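PDB 2VG9: bifunctional endo-1,4-beta-xylanase A, which hydrolyses internal beta-1,4-xylosidic linkages of xylan as a family 11 glycoside hydrolase, here in a loop-swapped variant of the fungal enzyme. Local coordinates for residues A[110-118]-A[172-181]. Residues are numbered along the deposited sequence; the frame is centred on the assembly and turned at random.
Sequences VEYYIIEDW and ITVSDHFKEW
Tyr112, on strand 110-115, meets Trp181 and Phe178 of helix 174-181 in succession along its length, a worked example of how a helix is seated on a beta-sheet by aromatic side chains. Its CB lies 3.5 Å from CZ3 of Trp181; CG and CD1 then pass along CZ3 and CH2 of the same indole, the two ring planes oblique at 51°. Further out, CE1, CE2 and CZ take the edge of Phe178 over one face, Tyr112 CZ to Phe178 CZ at 3.8 Å, in a T-shaped pair with planes 75° apart. At the tip, OH touches Phe178 CZ and hydrogen-bonds to the backbone carbonyl of Glu193 on strand 190-200. This course depends on CG sitting between the backbone N and carbonyl carbon (chi1 72°). Replacing Tyr112 with alanine is likely to strip the Phe178 edge of its aromatic face, open a gap beside Trp181 and leave the Glu193 carbonyl without this donor.

Two residues on, Ile114 also faces the helix. Its CG2, anti to the backbone N, makes a CH-pi contact 3.8 Å from the His177 ring centroid, while CD1 reaches CG of His177 at 3.6 Å. Where the chain turns its corner, the bent side chain of Glu116 brings CD within 3.4 Å of Ile172 CD1; its carboxylate is buried, yet Arg167, Tyr77 and Tyr137 engage its oxygens. With no hydrogen bond between the segments, the jelly roll's single helix is held on this strand by the fit of apolar and aromatic surfaces, while partners elsewhere in the fold satisfy the buried polar ends of Tyr112 and Glu116.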
loop_
_atom_site.group_PDB
_atom_site.type_symbol
_atom_site.label_atom_id
_atom_site.label_comp_id
_atom_site.label_asym_id
_atom_site.label_seq_id
_atom_site.Cartn_x
_atom_site.Cartn_y
_atom_site.Cartn_z
ATOM N N VAL A 110 0.094 -7.691 10.651
ATOM C CA VAL A 110 0.847 -6.503 10.178
ATOM C C VAL A 110 0.227 -5.975 8.894
ATOM O O VAL A 110 -0.062 -6.756 7.995
ATOM C CB VAL A 110 2.348 -6.844 9.927
ATOM C CG1 VAL A 110 3.082 -5.719 9.184
ATOM C CG2 VAL A 110 3.043 -7.197 11.237
ATOM N N GLU A 111 0.013 -4.653 8.834
ATOM C CA GLU A 111 -0.263 -3.926 7.586
ATOM C C GLU A 111 1.032 -3.157 7.290
ATOM O O GLU A 111 1.558 -2.461 8.161
ATOM C CB GLU A 111 -1.427 -2.961 7.796
ATOM C CG GLU A 111 -1.877 -2.146 6.587
ATOM C CD GLU A 111 -3.075 -1.273 6.941
ATOM O OE1 GLU A 111 -4.017 -1.184 6.131
ATOM O OE2 GLU A 111 -3.086 -0.685 8.055
ATOM N N TYR A 112 1.583 -3.320 6.092
ATOM C CA TYR A 112 2.899 -2.751 5.777
ATOM C C TYR A 112 2.802 -1.770 4.583
ATOM O O TYR A 112 1.897 -1.882 3.730
ATOM C CB TYR A 112 3.934 -3.871 5.529
ATOM C CG TYR A 112 3.748 -4.622 4.213
ATOM C CD1 TYR A 112 4.174 -4.042 2.998
ATOM C CD2 TYR A 112 3.150 -5.897 4.173
ATOM C CE1 TYR A 112 4.017 -4.692 1.773
ATOM C CE2 TYR A 112 3.005 -6.612 2.912
ATOM C CZ TYR A 112 3.442 -5.972 1.727
ATOM O OH TYR A 112 3.345 -6.557 0.486
ATOM N N TYR A 113 3.703 -0.789 4.579
ATOM C CA TYR A 113 3.750 0.283 3.595
ATOM C C TYR A 113 5.201 0.492 3.182
ATOM O O TYR A 113 6.096 0.667 4.028
ATOM C CB TYR A 113 3.259 1.600 4.190
ATOM C CG TYR A 113 1.855 1.580 4.687
ATOM C CD1 TYR A 113 0.806 2.086 3.921
ATOM C CD2 TYR A 113 1.575 1.090 5.959
ATOM C CE1 TYR A 113 -0.507 2.054 4.406
ATOM C CE2 TYR A 113 0.301 1.048 6.441
ATOM C CZ TYR A 113 -0.732 1.531 5.675
ATOM O OH TYR A 113 -1.990 1.476 6.228
ATOM N N ILE A 114 5.447 0.486 1.883
ATOM C CA ILE A 114 6.739 0.935 1.406
ATOM C C ILE A 114 6.434 2.188 0.600
ATOM O O ILE A 114 5.961 2.106 -0.546
ATOM C CB ILE A 114 7.465 -0.132 0.546
ATOM C CG1 ILE A 114 7.722 -1.405 1.382
ATOM C CG2 ILE A 114 8.795 0.411 0.011
ATOM C CD1 ILE A 114 8.038 -2.607 0.515
ATOM N N ILE A 115 6.663 3.349 1.224
ATOM C CA ILE A 115 6.131 4.592 0.664
ATOM C C ILE A 115 7.159 5.255 -0.221
ATOM O O ILE A 115 8.208 5.697 0.252
ATOM C CB ILE A 115 5.627 5.565 1.762
ATOM C CG1 ILE A 115 4.670 4.837 2.720
ATOM C CG2 ILE A 115 5.007 6.818 1.140
ATOM C CD1 ILE A 115 4.104 5.711 3.857
ATOM N N GLU A 116 6.811 5.333 -1.508
ATOM C CA GLU A 116 7.664 5.872 -2.565
ATOM C C GLU A 116 7.506 7.373 -2.777
ATOM O O GLU A 116 8.458 8.063 -3.152
ATOM C CB GLU A 116 7.356 5.133 -3.875
ATOM C CG GLU A 116 7.692 3.668 -3.788
ATOM C CD GLU A 116 9.222 3.445 -3.828
ATOM O OE1 GLU A 116 9.812 3.505 -4.941
ATOM O OE2 GLU A 116 9.822 3.228 -2.750
ATOM N N ASP A 117 6.303 7.870 -2.536
ATOM C CA ASP A 117 5.980 9.274 -2.737
ATOM C C ASP A 117 4.751 9.558 -1.870
ATOM O O ASP A 117 3.983 8.625 -1.506
ATOM C CB ASP A 117 5.695 9.562 -4.228
ATOM C CG ASP A 117 5.844 11.054 -4.605
ATOM O OD1 ASP A 117 6.077 11.911 -3.748
ATOM O OD2 ASP A 117 5.704 11.378 -5.794
ATOM N N TRP A 118 4.639 10.824 -1.446
ATOM C CA TRP A 118 3.559 11.282 -0.587
ATOM C C TRP A 118 3.443 12.797 -0.741
ATOM O O TRP A 118 4.395 13.474 -1.170
ATOM C CB TRP A 118 3.790 10.953 0.900
ATOM C CG TRP A 118 5.133 11.434 1.434
ATOM C CD1 TRP A 118 6.313 10.732 1.439
ATOM C CD2 TRP A 118 5.430 12.732 1.996
ATOM N NE1 TRP A 118 7.322 11.502 1.985
ATOM C CE2 TRP A 118 6.798 12.732 2.344
ATOM C CE3 TRP A 118 4.659 13.885 2.251
ATOM C CZ2 TRP A 118 7.437 13.866 2.924
ATOM C CZ3 TRP A 118 5.300 15.030 2.829
ATOM C CH2 TRP A 118 6.682 14.995 3.142
ATOM N N ILE A 172 11.534 -1.946 -6.980
ATOM C CA ILE A 172 11.578 -2.196 -5.538
ATOM C C ILE A 172 11.804 -3.691 -5.285
ATOM O O ILE A 172 11.028 -4.547 -5.738
ATOM C CB ILE A 172 10.268 -1.745 -4.826
ATOM C CG1 ILE A 172 9.998 -0.232 -5.089
ATOM C CG2 ILE A 172 10.264 -2.161 -3.296
ATOM C CD1 ILE A 172 8.615 0.221 -4.711
ATOM N N THR A 173 12.880 -3.985 -4.563
ATOM C CA THR A 173 13.105 -5.318 -4.030
ATOM C C THR A 173 12.333 -5.456 -2.723
ATOM O O THR A 173 12.882 -5.303 -1.615
ATOM C CB THR A 173 14.603 -5.636 -3.852
ATOM O OG1 THR A 173 15.324 -5.158 -5.001
ATOM C CG2 THR A 173 14.819 -7.166 -3.630
ATOM N N VAL A 174 11.046 -5.758 -2.879
ATOM C CA VAL A 174 10.111 -5.881 -1.775
ATOM C C VAL A 174 10.670 -6.851 -0.701
ATOM O O VAL A 174 10.592 -6.571 0.504
ATOM C CB VAL A 174 8.719 -6.352 -2.296
ATOM C CG1 VAL A 174 7.774 -6.666 -1.149
ATOM C CG2 VAL A 174 8.087 -5.260 -3.238
ATOM N N SER A 175 11.278 -7.960 -1.133
ATOM C CA SER A 175 11.836 -8.935 -0.182
ATOM C C SER A 175 12.972 -8.362 0.688
ATOM O O SER A 175 13.199 -8.858 1.788
ATOM C CB SER A 175 12.318 -10.204 -0.934
ATOM O OG SER A 175 13.046 -9.879 -2.121
ATOM N N ASP A 176 13.688 -7.340 0.197
ATOM C CA ASP A 176 14.767 -6.666 0.958
ATOM C C ASP A 176 14.203 -5.790 2.115
ATOM O O ASP A 176 14.797 -5.717 3.182
ATOM C CB ASP A 176 15.646 -5.803 0.034
ATOM C CG ASP A 176 16.738 -6.588 -0.659
ATOM O OD1 ASP A 176 16.777 -7.836 -0.500
ATOM O OD2 ASP A 176 17.549 -5.936 -1.376
ATOM N N HIS A 177 13.055 -5.141 1.887
ATOM C CA HIS A 177 12.312 -4.435 2.929
ATOM C C HIS A 177 11.864 -5.420 3.985
ATOM O O HIS A 177 12.058 -5.167 5.171
ATOM C CB HIS A 177 11.122 -3.671 2.344
ATOM C CG HIS A 177 11.531 -2.468 1.542
ATOM N ND1 HIS A 177 11.842 -2.533 0.196
ATOM C CD2 HIS A 177 11.736 -1.185 1.910
ATOM C CE1 HIS A 177 12.193 -1.332 -0.234
ATOM N NE2 HIS A 177 12.146 -0.503 0.787
ATOM N N PHE A 178 11.306 -6.565 3.571
ATOM C CA PHE A 178 10.887 -7.582 4.577
ATOM C C PHE A 178 12.089 -8.021 5.427
ATOM O O PHE A 178 11.956 -8.177 6.652
ATOM C CB PHE A 178 10.219 -8.818 3.939
ATOM C CG PHE A 178 8.954 -8.523 3.138
ATOM C CD1 PHE A 178 8.304 -7.283 3.234
ATOM C CD2 PHE A 178 8.396 -9.518 2.314
ATOM C CE1 PHE A 178 7.122 -7.018 2.486
ATOM C CE2 PHE A 178 7.227 -9.276 1.585
ATOM C CZ PHE A 178 6.577 -8.036 1.694
ATOM N N LYS A 179 13.239 -8.230 4.786
ATOM C CA LYS A 179 14.478 -8.674 5.479
ATOM C C LYS A 179 14.953 -7.642 6.493
ATOM O O LYS A 179 15.282 -7.988 7.635
ATOM C CB LYS A 179 15.621 -8.924 4.491
ATOM C CG LYS A 179 15.607 -10.283 3.809
ATOM C CD LYS A 179 16.797 -10.387 2.812
ATOM C CE LYS A 179 16.400 -11.166 1.541
ATOM N NZ LYS A 179 17.565 -11.904 0.909
ATOM N N GLU A 180 14.966 -6.374 6.074
ATOM C CA GLU A 180 15.274 -5.252 6.969
ATOM C C GLU A 180 14.366 -5.170 8.165
ATOM O O GLU A 180 14.858 -4.904 9.272
ATOM C CB GLU A 180 15.313 -3.901 6.226
ATOM C CG GLU A 180 16.539 -3.753 5.292
ATOM C CD GLU A 180 17.891 -3.587 6.024
ATOM O OE1 GLU A 180 17.940 -3.480 7.263
ATOM O OE2 GLU A 180 18.932 -3.554 5.344
ATOM N N TRP A 181 13.050 -5.368 7.978
ATOM C CA TRP A 181 12.133 -5.368 9.126
ATOM C C TRP A 181 12.384 -6.559 10.063
ATOM O O TRP A 181 12.382 -6.429 11.308
ATOM C CB TRP A 181 10.680 -5.328 8.659
ATOM C CG TRP A 181 10.316 -4.134 7.771
ATOM C CD1 TRP A 181 10.925 -2.892 7.714
ATOM C CD2 TRP A 181 9.246 -4.094 6.809
ATOM N NE1 TRP A 181 10.293 -2.102 6.761
ATOM C CE2 TRP A 181 9.261 -2.821 6.206
ATOM C CE3 TRP A 181 8.287 -5.029 6.393
ATOM C CZ2 TRP A 181 8.354 -2.460 5.206
ATOM C CZ3 TRP A 181 7.385 -4.664 5.415
ATOM C CH2 TRP A 181 7.438 -3.403 4.817
#